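PDB 6ILS: ribokinase from Arabidopsis thaliana, which catalyses the ATP- and magnesium-dependent phosphorylation of D-ribose at O-5, giving D-ribose 5-phosphate for nucleotide and amino acid synthesis or the pentose phosphate pathway. Local coordinates for the interface of chains A and B. Sequence-based numbering; all coordinates share one arbitrary frame. Chains: chain A/B, Ribokinase.

The interface of chains A and B. Residues chain A 15, 17, 19, 31, 33-36; chain B 97, 99, 111, 113.
A:Val17 and B:Val113 meet in the core of the beta-clasp, the dimer interface of ribokinases, where the small lid sheets of the two subunits clasp one another. Strands 12-19 and 33-39 of chain A lie against strands 96-102 and 108-113 of chain B. Methyl CG1 of A:Val17 touches CG2 of B:Val113 at 3.7 Å, the two short side chains crossing obliquely. B:Val113 is forked between two neighbours: with CG1 anti to its own backbone N (chi1 179°), that methyl reaches the main chain of A:Gly34, 3.7 Å from its N, while CG2 is left for A:Val17 and for CB of A:Ala31. A:Gly34 has no side chain to hold the strands apart, and the methyl of B:Val113 rests against its main chain.

Farther along, B:Ile111 meets A:Ile19 at about a right angle. Methyl CG2 of B:Ile111 lies 3.8 Å from CG2 of A:Ile19 and also touches CB of A:Ala31, whose small methyl fits beside the larger isoleucines. The longer arm of B:Ile111 ends at CD1, 4.0 Å from CD1 of A:Ile19. At the other end of the patch, B:His97, its CG between backbone N and carbonyl carbon (chi1 46°), points CE1 and NE2 toward the peptide of A:Gly34; CE1 stays 4.1 Å from its carbonyl O, a loose approach without a polar bond. Histidine suits this place because its flat ring can lie against B:Val113, whose CB sits 3.6 Å above the ring centre, and still extend to the partner's backbone. A:Ile15 and B:Val99 approach more loosely, CG2 to CG2 at 4.3 Å.

Beta-branched residues suit these strands because they favour extended backbones and present compact methyl surfaces. Their packing, repeated by two-fold symmetry, helps hold the homodimer together. The patch centre lies about 21 Å from the active-site A:Asp259; its direct role is probably in dimer assembly, perhaps including support of the lid over the ribose site.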
# COMPACT_ATOMS: atom_id res chain seq x y z
N ILE A 15 5.47 -2.79 -0.17
CA ILE A 15 5.39 -1.34 -0.14
C ILE A 15 6.73 -0.75 0.30
O ILE A 15 7.01 -0.63 1.49
CB ILE A 15 4.29 -0.88 0.78
CG1 ILE A 15 2.97 -1.55 0.37
CG2 ILE A 15 4.15 0.65 0.73
CD1 ILE A 15 1.93 -1.50 1.43
N VAL A 17 9.39 2.22 0.71
CA VAL A 17 9.53 3.67 0.81
C VAL A 17 10.98 4.03 1.12
O VAL A 17 11.62 3.40 1.97
CB VAL A 17 8.60 4.27 1.89
CG1 VAL A 17 7.13 4.18 1.46
CG2 VAL A 17 8.81 3.60 3.23
N ILE A 19 13.36 6.55 2.77
CA ILE A 19 13.37 7.62 3.75
C ILE A 19 14.79 7.89 4.25
O ILE A 19 15.63 6.99 4.23
CB ILE A 19 12.45 7.29 4.95
CG1 ILE A 19 12.83 5.92 5.53
CG2 ILE A 19 10.99 7.29 4.52
CD1 ILE A 19 11.99 5.51 6.71
N ALA A 31 8.88 10.53 2.59
CA ALA A 31 9.81 9.66 1.90
C ALA A 31 10.34 10.37 0.67
O ALA A 31 9.68 11.24 0.11
CB ALA A 31 9.13 8.36 1.51
N THR A 33 10.94 8.69 -2.06
CA THR A 33 10.05 8.10 -3.04
C THR A 33 9.41 6.84 -2.45
O THR A 33 9.68 6.47 -1.31
CB THR A 33 10.80 7.78 -4.35
OG1 THR A 33 9.86 7.51 -5.39
CG2 THR A 33 11.74 6.59 -4.16
N GLY A 34 8.54 6.21 -3.23
CA GLY A 34 7.87 5.01 -2.79
C GLY A 34 7.31 4.26 -3.96
O GLY A 34 6.94 4.85 -4.97
N GLN A 35 7.26 2.94 -3.85
CA GLN A 35 6.56 2.16 -4.85
C GLN A 35 5.99 0.90 -4.22
O GLN A 35 6.53 0.38 -3.24
CB GLN A 35 7.47 1.81 -6.03
CG GLN A 35 8.84 1.31 -5.64
CD GLN A 35 9.74 1.06 -6.85
OE1 GLN A 35 9.26 0.66 -7.92
NE2 GLN A 35 11.04 1.28 -6.68
N THR A 36 4.87 0.44 -4.77
CA THR A 36 4.20 -0.75 -4.26
C THR A 36 4.20 -1.81 -5.36
O THR A 36 3.76 -1.57 -6.48
CB THR A 36 2.79 -0.44 -3.79
OG1 THR A 36 2.84 0.57 -2.78
CG2 THR A 36 2.14 -1.69 -3.21
N HIS B 97 0.80 8.12 -1.60
CA HIS B 97 0.29 7.27 -0.54
C HIS B 97 0.92 7.64 0.78
O HIS B 97 1.95 8.33 0.83
CB HIS B 97 0.49 5.78 -0.88
CG HIS B 97 1.85 5.43 -1.39
ND1 HIS B 97 2.29 5.77 -2.65
CD2 HIS B 97 2.86 4.72 -0.82
CE1 HIS B 97 3.52 5.32 -2.83
NE2 HIS B 97 3.88 4.67 -1.74
N VAL B 99 1.83 5.78 4.55
CA VAL B 99 1.89 4.65 5.47
C VAL B 99 1.62 5.14 6.89
O VAL B 99 2.44 5.83 7.48
CB VAL B 99 3.24 3.94 5.42
CG1 VAL B 99 3.30 2.82 6.45
CG2 VAL B 99 3.49 3.40 4.02
N ILE B 111 4.42 8.07 7.29
CA ILE B 111 5.32 8.32 6.16
C ILE B 111 4.49 8.67 4.93
O ILE B 111 3.63 7.88 4.50
CB ILE B 111 6.21 7.11 5.84
CG1 ILE B 111 6.97 6.65 7.09
CG2 ILE B 111 7.18 7.44 4.72
CD1 ILE B 111 8.00 5.57 6.81
N VAL B 113 4.26 9.60 0.91
CA VAL B 113 4.89 9.58 -0.39
C VAL B 113 4.14 10.54 -1.30
O VAL B 113 2.94 10.36 -1.54
CB VAL B 113 4.89 8.16 -1.03
CG1 VAL B 113 5.54 8.20 -2.41
CG2 VAL B 113 5.60 7.17 -0.12